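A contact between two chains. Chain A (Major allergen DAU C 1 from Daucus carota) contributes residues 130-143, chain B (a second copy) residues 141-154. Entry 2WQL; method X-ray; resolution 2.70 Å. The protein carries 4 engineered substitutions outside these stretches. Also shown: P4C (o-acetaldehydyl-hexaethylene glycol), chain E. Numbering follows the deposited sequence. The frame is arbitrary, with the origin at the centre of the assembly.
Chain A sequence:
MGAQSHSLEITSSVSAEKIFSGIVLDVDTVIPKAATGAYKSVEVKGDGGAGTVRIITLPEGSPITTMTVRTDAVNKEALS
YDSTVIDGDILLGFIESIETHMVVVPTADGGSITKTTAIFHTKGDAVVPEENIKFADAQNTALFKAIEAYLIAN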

# COMPACT_ATOMS: atom_id res chain seq x y z
N GLU A 130 25.45 -2.10 -4.88
CA GLU A 130 24.19 -1.38 -4.74
C GLU A 130 24.23 -0.01 -5.47
O GLU A 130 23.23 0.39 -6.06
CB GLU A 130 23.82 -1.24 -3.25
CG GLU A 130 22.34 -0.92 -2.95
CD GLU A 130 21.32 -1.93 -3.56
OE1 GLU A 130 21.67 -3.12 -3.74
OE2 GLU A 130 20.16 -1.51 -3.84
N GLU A 131 25.37 0.68 -5.46
CA GLU A 131 25.44 2.01 -6.11
C GLU A 131 25.16 1.91 -7.62
O GLU A 131 24.53 2.78 -8.18
CB GLU A 131 26.76 2.76 -5.81
CG GLU A 131 28.00 2.36 -6.66
CD GLU A 131 29.13 3.43 -6.70
OE1 GLU A 131 28.86 4.58 -7.15
OE2 GLU A 131 30.29 3.10 -6.35
N ASN A 132 25.63 0.86 -8.27
CA ASN A 132 25.41 0.72 -9.72
C ASN A 132 23.96 0.40 -10.04
O ASN A 132 23.45 0.80 -11.09
CB ASN A 132 26.30 -0.37 -10.31
CG ASN A 132 27.75 -0.09 -10.10
OD1 ASN A 132 28.29 -0.34 -9.03
ND2 ASN A 132 28.40 0.43 -11.12
N ILE A 133 23.30 -0.35 -9.15
CA ILE A 133 21.90 -0.69 -9.32
C ILE A 133 21.02 0.56 -9.13
O ILE A 133 20.08 0.81 -9.90
CB ILE A 133 21.49 -1.84 -8.37
CG1 ILE A 133 22.26 -3.12 -8.72
CG2 ILE A 133 19.99 -2.11 -8.45
CD1 ILE A 133 22.23 -4.20 -7.62
N LYS A 134 21.31 1.34 -8.10
CA LYS A 134 20.59 2.59 -7.88
C LYS A 134 20.74 3.56 -9.05
O LYS A 134 19.80 4.26 -9.42
CB LYS A 134 21.05 3.28 -6.60
CG LYS A 134 20.56 2.65 -5.30
CD LYS A 134 21.32 3.33 -4.11
CE LYS A 134 20.89 2.79 -2.74
NZ LYS A 134 21.58 3.51 -1.63
N PHE A 135 21.94 3.61 -9.62
CA PHE A 135 22.20 4.46 -10.78
C PHE A 135 21.30 4.08 -11.94
O PHE A 135 20.66 4.93 -12.54
CB PHE A 135 23.66 4.35 -11.23
CG PHE A 135 23.97 5.18 -12.43
CD1 PHE A 135 24.25 6.53 -12.30
CD2 PHE A 135 23.94 4.63 -13.70
CE1 PHE A 135 24.52 7.32 -13.41
CE2 PHE A 135 24.21 5.42 -14.82
CZ PHE A 135 24.50 6.76 -14.67
N ALA A 136 21.26 2.79 -12.24
CA ALA A 136 20.42 2.26 -13.30
C ALA A 136 18.96 2.61 -13.07
O ALA A 136 18.28 3.06 -13.99
CB ALA A 136 20.59 0.76 -13.43
N ASP A 137 18.49 2.45 -11.84
CA ASP A 137 17.10 2.79 -11.48
C ASP A 137 16.75 4.26 -11.71
O ASP A 137 15.68 4.59 -12.22
CB ASP A 137 16.81 2.45 -10.02
CG ASP A 137 16.67 0.95 -9.78
OD1 ASP A 137 16.62 0.16 -10.77
OD2 ASP A 137 16.60 0.57 -8.57
N ALA A 138 17.67 5.14 -11.32
CA ALA A 138 17.48 6.57 -11.49
C ALA A 138 17.38 6.90 -12.97
O ALA A 138 16.50 7.66 -13.39
CB ALA A 138 18.60 7.33 -10.87
N GLN A 139 18.27 6.32 -13.76
CA GLN A 139 18.37 6.68 -15.16
C GLN A 139 17.20 6.10 -15.96
O GLN A 139 16.67 6.76 -16.87
CB GLN A 139 19.71 6.20 -15.70
CG GLN A 139 20.00 6.63 -17.10
CD GLN A 139 21.47 6.93 -17.31
OE1 GLN A 139 21.94 8.02 -16.93
NE2 GLN A 139 22.20 5.98 -17.92
N ASN A 140 16.77 4.90 -15.61
CA ASN A 140 15.63 4.27 -16.27
C ASN A 140 14.34 5.00 -15.93
O ASN A 140 13.44 5.12 -16.77
CB ASN A 140 15.54 2.79 -15.90
CG ASN A 140 16.56 1.93 -16.65
OD1 ASN A 140 16.79 2.12 -17.84
ND2 ASN A 140 17.18 1.00 -15.95
N THR A 141 14.24 5.48 -14.70
CA THR A 141 13.09 6.25 -14.27
C THR A 141 13.08 7.59 -15.01
O THR A 141 12.05 8.02 -15.48
CB THR A 141 13.09 6.45 -12.74
OG1 THR A 141 13.13 5.18 -12.10
CG2 THR A 141 11.85 7.20 -12.29
N ALA A 142 14.23 8.23 -15.11
CA ALA A 142 14.36 9.50 -15.84
C ALA A 142 13.83 9.37 -17.27
O ALA A 142 13.08 10.21 -17.74
CB ALA A 142 15.81 9.98 -15.86
N LEU A 143 14.24 8.31 -17.95
CA LEU A 143 13.83 8.08 -19.31
C LEU A 143 12.34 7.72 -19.38
O LEU A 143 11.61 8.23 -20.24
CB LEU A 143 14.69 6.99 -19.95
CG LEU A 143 14.48 6.73 -21.44
CD1 LEU A 143 14.69 8.01 -22.24
CD2 LEU A 143 15.41 5.60 -21.91
N THR B 141 9.96 15.42 -12.78
CA THR B 141 10.42 14.16 -12.22
C THR B 141 11.54 13.57 -13.08
O THR B 141 12.54 13.07 -12.56
CB THR B 141 9.26 13.13 -12.05
OG1 THR B 141 8.24 13.68 -11.21
CG2 THR B 141 9.76 11.84 -11.40
N ALA B 142 11.38 13.65 -14.40
CA ALA B 142 12.41 13.22 -15.35
C ALA B 142 13.74 13.92 -15.08
O ALA B 142 14.77 13.27 -14.98
CB ALA B 142 11.97 13.47 -16.78
N LEU B 143 13.69 15.24 -14.93
CA LEU B 143 14.89 16.02 -14.65
C LEU B 143 15.47 15.72 -13.26
O LEU B 143 16.67 15.56 -13.10
CB LEU B 143 14.59 17.52 -14.81
CG LEU B 143 15.80 18.46 -14.75
CD1 LEU B 143 16.88 18.06 -15.75
CD2 LEU B 143 15.32 19.92 -14.97
N PHE B 144 14.61 15.62 -12.26
CA PHE B 144 15.03 15.25 -10.92
C PHE B 144 15.83 13.96 -10.97
O PHE B 144 16.92 13.88 -10.42
CB PHE B 144 13.81 15.08 -10.01
CG PHE B 144 14.15 14.74 -8.58
CD1 PHE B 144 14.13 15.71 -7.60
CD2 PHE B 144 14.46 13.44 -8.22
CE1 PHE B 144 14.42 15.41 -6.28
CE2 PHE B 144 14.76 13.13 -6.92
CZ PHE B 144 14.74 14.12 -5.94
N LYS B 145 15.29 12.96 -11.63
CA LYS B 145 15.89 11.63 -11.61
C LYS B 145 17.17 11.55 -12.41
O LYS B 145 18.05 10.78 -12.09
CB LYS B 145 14.89 10.56 -12.07
CG LYS B 145 13.75 10.30 -11.06
CD LYS B 145 14.29 9.75 -9.72
CE LYS B 145 13.19 9.29 -8.76
NZ LYS B 145 13.74 8.85 -7.43
N ALA B 146 17.28 12.37 -13.45
CA ALA B 146 18.52 12.46 -14.21
C ALA B 146 19.60 13.00 -13.28
O ALA B 146 20.73 12.49 -13.30
CB ALA B 146 18.34 13.34 -15.41
N ILE B 147 19.25 14.00 -12.48
CA ILE B 147 20.16 14.60 -11.49
C ILE B 147 20.51 13.62 -10.35
O ILE B 147 21.67 13.51 -9.94
CB ILE B 147 19.59 15.90 -10.91
CG1 ILE B 147 19.61 17.00 -11.98
CG2 ILE B 147 20.39 16.34 -9.72
CD1 ILE B 147 18.75 18.21 -11.68
N GLU B 148 19.50 12.90 -9.86
CA GLU B 148 19.74 11.82 -8.89
C GLU B 148 20.79 10.85 -9.41
O GLU B 148 21.72 10.51 -8.69
CB GLU B 148 18.45 11.09 -8.57
CG GLU B 148 18.48 10.32 -7.26
CD GLU B 148 17.33 9.33 -7.10
OE1 GLU B 148 17.60 8.12 -7.19
OE2 GLU B 148 16.18 9.74 -6.89
N ALA B 149 20.67 10.45 -10.66
CA ALA B 149 21.63 9.54 -11.28
C ALA B 149 23.06 10.11 -11.27
O ALA B 149 24.03 9.41 -10.98
CB ALA B 149 21.21 9.22 -12.70
N TYR B 150 23.19 11.39 -11.60
CA TYR B 150 24.49 12.04 -11.61
C TYR B 150 25.11 12.08 -10.20
O TYR B 150 26.31 11.82 -10.04
CB TYR B 150 24.38 13.44 -12.23
CG TYR B 150 25.62 14.27 -12.07
CD1 TYR B 150 26.62 14.26 -13.02
CD2 TYR B 150 25.80 15.06 -10.93
CE1 TYR B 150 27.79 15.02 -12.85
CE2 TYR B 150 26.96 15.81 -10.74
CZ TYR B 150 27.94 15.78 -11.71
OH TYR B 150 29.08 16.52 -11.56
N LEU B 151 24.28 12.37 -9.19
CA LEU B 151 24.71 12.42 -7.80
C LEU B 151 25.16 11.05 -7.26
O LEU B 151 26.13 10.97 -6.50
CB LEU B 151 23.59 12.97 -6.91
CG LEU B 151 23.21 14.43 -7.14
CD1 LEU B 151 22.00 14.83 -6.32
CD2 LEU B 151 24.40 15.36 -6.87
N ILE B 152 24.46 9.99 -7.64
CA ILE B 152 24.81 8.65 -7.21
C ILE B 152 26.17 8.23 -7.76
O ILE B 152 26.90 7.46 -7.13
CB ILE B 152 23.73 7.61 -7.62
CG1 ILE B 152 22.47 7.80 -6.78
CG2 ILE B 152 24.24 6.19 -7.44
CD1 ILE B 152 21.21 7.11 -7.32
N ALA B 153 26.51 8.74 -8.95
CA ALA B 153 27.76 8.39 -9.64
C ALA B 153 28.95 9.33 -9.35
O ALA B 153 30.09 8.97 -9.63
CB ALA B 153 27.52 8.34 -11.14
N ASN B 154 28.68 10.52 -8.81
CA ASN B 154 29.72 11.52 -8.48
C ASN B 154 29.58 12.09 -7.06
O ASN B 154 29.64 11.35 -6.07
CB ASN B 154 29.66 12.70 -9.47
CG ASN B 154 29.88 12.26 -10.92
OD1 ASN B 154 31.02 12.06 -11.36
ND2 ASN B 154 28.77 12.11 -11.67
O1 P4C E . 12.54 -0.67 -25.16
C2 P4C E . 13.17 -0.92 -24.14
C3 P4C E . 12.47 -1.19 -22.82
O4 P4C E . 13.48 -1.53 -21.85
C5 P4C E . 13.04 -2.23 -20.66
C6 P4C E . 14.26 -2.92 -20.03
O7 P4C E . 14.84 -2.12 -19.01
C8 P4C E . 14.08 -2.05 -17.78
C9 P4C E . 13.87 -0.61 -17.26
O10 P4C E . 12.47 -0.23 -17.32
C11 P4C E . 12.23 1.19 -17.34
C12 P4C E . 11.74 1.66 -18.71
O13 P4C E . 12.65 2.62 -19.27
C14 P4C E . 12.24 3.17 -20.53
C15 P4C E . 12.63 2.26 -21.69
O16 P4C E . 13.80 2.75 -22.35
C17 P4C E . 14.62 1.72 -22.97
C18 P4C E . 16.12 2.07 -22.90
O19 P4C E . 16.98 0.91 -22.98
C20 P4C E . 17.62 0.54 -21.74
C21 P4C E . 17.87 -0.98 -21.71
O22 P4C E . 17.37 -1.65 -20.52

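Not one hydrogen bond or salt bridge crosses between these two helices, yet their axes approach to 7.7 Å and the two stretches bury 579 Å² between them. The contact illustrates a general principle of helix packing: where small side chains line the interface, backbones can come close, and the surfaces can meet by close packing without polar pairing. The helices run nearly antiparallel, with 158° between their N-to-C directions.

Alanines lie where the backbones come closest. At Ala A138 and Ala B149 both CA-to-CB bonds point toward the opposing helix, and the two methyls meet directly, Ala A138 CB lying 3.7 Å from Ala B149 CB. Their CA atoms are 5.1 Å apart. One turn further along chain A the approach is tighter still: the CA atoms of Ala A142 and Ala B142 are separated by 4.2 Å. These are the same residue in the two copies, but here the methyls point sideways, so the contact is made largely against backbone. Ala A142 CB sits 3.6 Å from Ala B142 O and 3.7 Å from Ala B146 N, touching the main chain of the partner helix itself.

Toward the N-terminal end of the chain A stretch, larger side chains fill the space. Ile B152, which points toward chain A and has the largest area covered of any residue here, reaches the helix backbone, with its CD1 3.8 Å from Lys A134 O and its CG2 4.1 Å from Phe A135 N. Phe A135 leaves its helix sideways, but the t rotamer brings the ring closer to chain B. Its CD1 comes within 3.2 Å of Ala B149 O, which lies at the ring edge, near the ring plane. That is where the slightly positive ring hydrogens can face a carbonyl oxygen. The same ring also packs against alanine methyls, Phe A135 CE1 being 3.9 Å from both Ala B149 CB and Ala B153 CB.

Lysine shows how a long polar residue can serve an apolar contact. Lys B145 starts toward chain A, placing its CB 3.6 Å from Ala A138 O and its CG 3.8 Å from Thr A141 CG2, but its end leads away. The ammonium group finds a partner within its own helix, where Lys B145 NZ forms a salt bridge with Glu B148 OE2 at 2.7 Å. The aliphatic portion thus packs across the interface while the charge is paired on chain B. Thr A141 behaves comparably: its OG1 donates to Asp A137 O, one turn back in the same helix, at 2.6 Å, and its methyl meets the lysine.

Proximity of polar atoms alone does not make a bond. Glu A131 OE1 lies 3.5 Å from Ile B152 O, but a carboxylate oxygen and a backbone carbonyl are both acceptors. The polar side-chain bonds described here lie within one chain, while the surface between the helices is made of methyl groups, aliphatic chains, one aromatic ring and the backbone atoms they touch.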